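Local coordinates for uncharacterized protein (Bacteroides ovatus, PDB 4IPB), which is of unknown function but belongs to the putative beta-lactamase-inhibitor-like, PepSY-like family and folds as helices packed on a long antiparallel sheet, at residues G50-M54 with V89-K93; T68-F73 with L113-G119. All coordinates share one frame. Numbering follows the deposited sequence.

In the fold
The chain runs through two successive units, each a helix followed by four antiparallel strands, and the eight strands join into one sheet in sequence order, an arrangement consistent with a tandem PepSY-like fold. Interaction 1 lies at the central seam, where strand 52-58 of the first unit meets strand 82-90 of the second. Interaction 2 lies within the second unit, where helix 67-75, part of the connection between those two strands, covers strand 107-115 and the turn after it. Their centres are 21 Å apart and their nearest atoms about 7 Å, so they do not touch. A glycerol, probably from the crystallisation liquor, is hydrogen-bonded to Glu90 beside interaction 1.

Interaction 1: residues G50-M54 with V89-K93; sequences GQWVM and VEFPK
Where the central antiparallel strand pair frays, extended 89-91 passes the start of strand 52-58, with Met54 CA and Phe91 CA 4.6 Å apart. Val53 (phi/psi -111/-30) and Met54 (-171/154) form a classic beta bulge opposite Trp45. No hydrogen bond joins the two segments, which meet through apolar side chains and C-H groups set against backbone carbonyls. Val89 CG1 lies loosely, 4.5 Å from SE of Met54, a selenomethionine (chi1 p, chi2 t). Glu90 O approaches Met54 CA at 3.1 Å in a CA-H...O contact. Phe91, chi1 m, brings CD1 to 3.8 Å from Met54 CB; Met54 SE stands 5.2 Å from the centre of the Phe91 ring in an oblique Met-aromatic contact. Pro92 then turns the chain (-70/-34) and sets CD 3.9 Å from the centroid of the Trp52 six-membered ring, a CH-pi contact over its face, while the same CD is 3.2 Å from Val53 O. Trp52 reaches across with chi1 t and chi2 near 60°, and its NE1 is hydrogen-bonded to Thr55. Backbone hydrogen bonding between Glu90 and Thr55 continues the strand pairing, strand 40-46 flanks 52-54 on the other edge, and Phe139 of helix 136-139 touches Met54, Val89 and Phe91.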
# COMPACT_ATOMS: atom_id res chain seq x y z
N GLY A 50 15.70 2.22 12.44
CA GLY A 50 15.91 2.91 11.18
C GLY A 50 15.90 1.98 9.97
O GLY A 50 16.37 2.36 8.90
N GLN A 51 15.41 0.77 10.11
CA GLN A 51 15.37 -0.19 9.03
C GLN A 51 14.02 -0.08 8.30
O GLN A 51 12.97 -0.02 8.91
CB GLN A 51 15.52 -1.62 9.55
CG GLN A 51 16.82 -1.85 10.30
CD GLN A 51 16.91 -3.14 11.09
OE1 GLN A 51 15.96 -3.62 11.70
NE2 GLN A 51 18.12 -3.70 11.11
N TRP A 52 14.10 -0.13 6.98
CA TRP A 52 12.93 -0.12 6.14
C TRP A 52 12.15 -1.44 6.32
O TRP A 52 12.73 -2.52 6.29
CB TRP A 52 13.37 -0.03 4.69
CG TRP A 52 12.27 -0.18 3.69
CD1 TRP A 52 11.18 0.62 3.56
CD2 TRP A 52 12.16 -1.20 2.70
NE1 TRP A 52 10.38 0.13 2.57
CE2 TRP A 52 10.95 -0.98 2.02
CE3 TRP A 52 12.95 -2.30 2.34
CZ2 TRP A 52 10.53 -1.78 0.99
CZ3 TRP A 52 12.52 -3.07 1.32
CH2 TRP A 52 11.34 -2.80 0.64
N VAL A 53 10.85 -1.29 6.55
CA VAL A 53 9.94 -2.43 6.70
C VAL A 53 8.91 -2.65 5.60
O VAL A 53 8.49 -3.79 5.41
CB VAL A 53 9.33 -2.49 8.08
CG1 VAL A 53 10.45 -2.68 9.11
CG2 VAL A 53 8.42 -1.34 8.37
N MSE A 54 8.48 -1.59 4.94
CA MSE A 54 7.52 -1.73 3.78
C MSE A 54 7.35 -0.42 3.07
O MSE A 54 7.42 0.67 3.68
CB MSE A 54 6.17 -2.36 4.15
CG MSE A 54 5.38 -1.56 5.11
SE MSE A 54 3.62 -2.43 5.45
CE MSE A 54 2.88 -1.08 6.48
N VAL A 89 2.42 -3.17 -2.51
CA VAL A 89 3.01 -3.28 -1.15
C VAL A 89 4.25 -4.10 -1.28
O VAL A 89 4.21 -5.24 -1.75
CB VAL A 89 2.04 -3.87 -0.10
CG1 VAL A 89 2.64 -3.74 1.29
CG2 VAL A 89 0.70 -3.21 -0.15
N GLU A 90 5.39 -3.52 -0.93
CA GLU A 90 6.68 -4.17 -1.06
C GLU A 90 7.36 -4.26 0.28
O GLU A 90 7.19 -3.38 1.13
CB GLU A 90 7.58 -3.45 -2.01
CG GLU A 90 7.04 -3.39 -3.43
CD GLU A 90 7.85 -2.47 -4.34
OE1 GLU A 90 7.66 -1.22 -4.24
OE2 GLU A 90 8.67 -3.03 -5.12
N PHE A 91 8.15 -5.32 0.45
CA PHE A 91 8.80 -5.61 1.74
C PHE A 91 10.26 -6.04 1.55
O PHE A 91 10.62 -6.56 0.47
CB PHE A 91 8.11 -6.80 2.43
CG PHE A 91 6.63 -6.66 2.59
CD1 PHE A 91 6.12 -6.11 3.71
CD2 PHE A 91 5.75 -7.28 1.70
CE1 PHE A 91 4.75 -5.97 3.89
CE2 PHE A 91 4.38 -7.22 1.90
CZ PHE A 91 3.88 -6.57 2.99
N PRO A 92 11.09 -5.98 2.60
CA PRO A 92 12.48 -6.41 2.44
C PRO A 92 12.58 -7.90 2.25
O PRO A 92 13.47 -8.35 1.56
CB PRO A 92 13.16 -5.92 3.76
CG PRO A 92 12.03 -5.57 4.70
CD PRO A 92 10.90 -5.14 3.81
N LYS A 93 11.71 -8.67 2.90
CA LYS A 93 11.79 -10.11 2.85
C LYS A 93 10.53 -10.77 2.27
O LYS A 93 10.68 -11.77 1.63
CB LYS A 93 12.05 -10.67 4.25
CG LYS A 93 12.33 -12.17 4.33
CD LYS A 93 12.24 -12.69 5.79
CE LYS A 93 13.58 -13.16 6.29
NZ LYS A 93 13.45 -13.76 7.65

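Interaction 2: residues T68-F73 with L113-G119; sequences TVYNAF and LFYTPQG
This is helix-on-sheet packing in the second repeat, a helix plus four antiparallel strands, consistent with a PepSY-like fold: helix 68-73 crosses strand 113-115 at 137° between their N-to-C directions, the axes 10.8 Å apart at closest approach. Among apolar contacts, Phe73 (chi1 t) has CE1 3.8 Å from Leu113 CD1, at the ring edge; Val69 (chi1 t) places CG1 4.2 Å from CB of Tyr115 (chi1 m), and Ala72 CB is 4.2 Å from Tyr115 CE1. Ile100 of strand 97-104 touches Phe73 and Tyr115.

Close approaches to backbone follow at the type I turn Thr116-Gly119, closed by the Gly119 N to Thr116 O hydrogen bond, 2.9 Å. Gly119 CA lies 4.4 Å from Val69 CA and Ala72 CB 3.1 Å from Gly119 O. At phi/psi 87/17 a CB on Gly119 would press on Gln118 O, and Ala72 CB and Thr68 O leave it no room.

A water bridges the two segments, donating to Phe73 O at 2.8 Å and hydrogen-bonded to Tyr115 OH at 3.2 Å.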
# COMPACT_ATOMS: atom_id res chain seq x y z
N THR A 68 -0.43 -10.14 -15.69
CA THR A 68 -0.74 -11.32 -14.89
C THR A 68 -1.75 -11.01 -13.82
O THR A 68 -2.74 -11.76 -13.65
CB THR A 68 0.55 -11.93 -14.30
OG1 THR A 68 1.36 -12.44 -15.36
CG2 THR A 68 0.22 -13.09 -13.39
N VAL A 69 -1.55 -9.89 -13.11
CA VAL A 69 -2.48 -9.53 -12.05
C VAL A 69 -3.80 -9.01 -12.63
O VAL A 69 -4.87 -9.37 -12.16
CB VAL A 69 -1.88 -8.53 -11.05
CG1 VAL A 69 -2.88 -8.19 -9.98
CG2 VAL A 69 -0.63 -9.10 -10.40
N TYR A 70 -3.71 -8.18 -13.68
CA TYR A 70 -4.88 -7.73 -14.41
C TYR A 70 -5.79 -8.87 -14.87
O TYR A 70 -7.00 -8.83 -14.67
CB TYR A 70 -4.49 -6.89 -15.61
CG TYR A 70 -5.72 -6.37 -16.33
CD1 TYR A 70 -6.37 -5.24 -15.87
CD2 TYR A 70 -6.15 -6.97 -17.50
CE1 TYR A 70 -7.50 -4.75 -16.54
CE2 TYR A 70 -7.27 -6.48 -18.19
CZ TYR A 70 -7.93 -5.38 -17.71
OH TYR A 70 -9.05 -4.91 -18.37
N ASN A 71 -5.20 -9.85 -15.54
CA ASN A 71 -5.95 -10.95 -16.10
C ASN A 71 -6.65 -11.75 -15.01
O ASN A 71 -7.77 -12.23 -15.20
CB ASN A 71 -5.06 -11.89 -16.90
CG ASN A 71 -4.56 -11.28 -18.19
OD1 ASN A 71 -5.08 -10.25 -18.68
ND2 ASN A 71 -3.51 -11.88 -18.74
N ALA A 72 -5.97 -11.89 -13.87
CA ALA A 72 -6.55 -12.58 -12.72
C ALA A 72 -7.72 -11.78 -12.20
O ALA A 72 -8.75 -12.36 -11.92
CB ALA A 72 -5.51 -12.80 -11.64
N PHE A 73 -7.60 -10.45 -12.10
CA PHE A 73 -8.72 -9.62 -11.64
C PHE A 73 -9.92 -9.73 -12.56
O PHE A 73 -11.06 -9.92 -12.10
CB PHE A 73 -8.28 -8.15 -11.46
CG PHE A 73 -9.40 -7.24 -11.07
CD1 PHE A 73 -9.88 -7.23 -9.78
CD2 PHE A 73 -10.02 -6.44 -12.01
CE1 PHE A 73 -10.93 -6.40 -9.41
CE2 PHE A 73 -11.09 -5.60 -11.65
CZ PHE A 73 -11.52 -5.57 -10.34
N LEU A 113 -8.96 -6.55 -1.87
CA LEU A 113 -8.59 -7.80 -2.51
C LEU A 113 -7.09 -7.85 -2.47
O LEU A 113 -6.44 -6.94 -2.91
CB LEU A 113 -9.08 -7.81 -3.98
CG LEU A 113 -10.49 -7.37 -4.29
CD1 LEU A 113 -10.76 -7.43 -5.78
CD2 LEU A 113 -11.45 -8.18 -3.47
N PHE A 114 -6.51 -8.92 -1.91
CA PHE A 114 -5.05 -9.12 -1.76
C PHE A 114 -4.55 -10.16 -2.76
O PHE A 114 -4.83 -11.39 -2.59
CB PHE A 114 -4.76 -9.58 -0.34
CG PHE A 114 -5.12 -8.55 0.73
CD1 PHE A 114 -6.41 -8.39 1.13
CD2 PHE A 114 -4.11 -7.85 1.40
CE1 PHE A 114 -6.74 -7.47 2.13
CE2 PHE A 114 -4.42 -6.96 2.40
CZ PHE A 114 -5.76 -6.74 2.75
N TYR A 115 -3.85 -9.68 -3.78
CA TYR A 115 -3.34 -10.50 -4.84
C TYR A 115 -1.81 -10.68 -4.73
O TYR A 115 -1.10 -9.73 -4.41
CB TYR A 115 -3.60 -9.87 -6.24
CG TYR A 115 -5.02 -10.04 -6.72
CD1 TYR A 115 -5.37 -11.15 -7.42
CD2 TYR A 115 -5.98 -9.05 -6.49
CE1 TYR A 115 -6.67 -11.34 -7.88
CE2 TYR A 115 -7.30 -9.22 -6.93
CZ TYR A 115 -7.62 -10.35 -7.63
OH TYR A 115 -8.90 -10.57 -8.08
N THR A 116 -1.36 -11.85 -5.11
CA THR A 116 0.06 -12.07 -5.28
C THR A 116 0.46 -11.56 -6.66
O THR A 116 -0.39 -11.42 -7.58
CB THR A 116 0.46 -13.57 -5.18
OG1 THR A 116 0.04 -14.28 -6.34
CG2 THR A 116 -0.13 -14.25 -3.92
N PRO A 117 1.75 -11.34 -6.87
CA PRO A 117 2.24 -11.01 -8.23
C PRO A 117 1.98 -12.03 -9.30
O PRO A 117 2.02 -11.68 -10.49
CB PRO A 117 3.74 -10.83 -8.03
CG PRO A 117 3.84 -10.44 -6.54
CD PRO A 117 2.84 -11.33 -5.90
N GLN A 118 1.73 -13.29 -8.92
CA GLN A 118 1.35 -14.34 -9.86
C GLN A 118 -0.16 -14.40 -10.11
O GLN A 118 -0.67 -15.30 -10.77
CB GLN A 118 1.84 -15.69 -9.34
CG GLN A 118 3.35 -15.82 -9.19
CD GLN A 118 3.96 -14.96 -8.08
OE1 GLN A 118 3.40 -14.84 -6.97
NE2 GLN A 118 5.10 -14.33 -8.38
N GLY A 119 -0.90 -13.47 -9.54
CA GLY A 119 -2.33 -13.32 -9.79
C GLY A 119 -3.23 -14.17 -8.90
O GLY A 119 -4.42 -14.30 -9.19
O HOH W 1 -11.84 -10.35 -9.44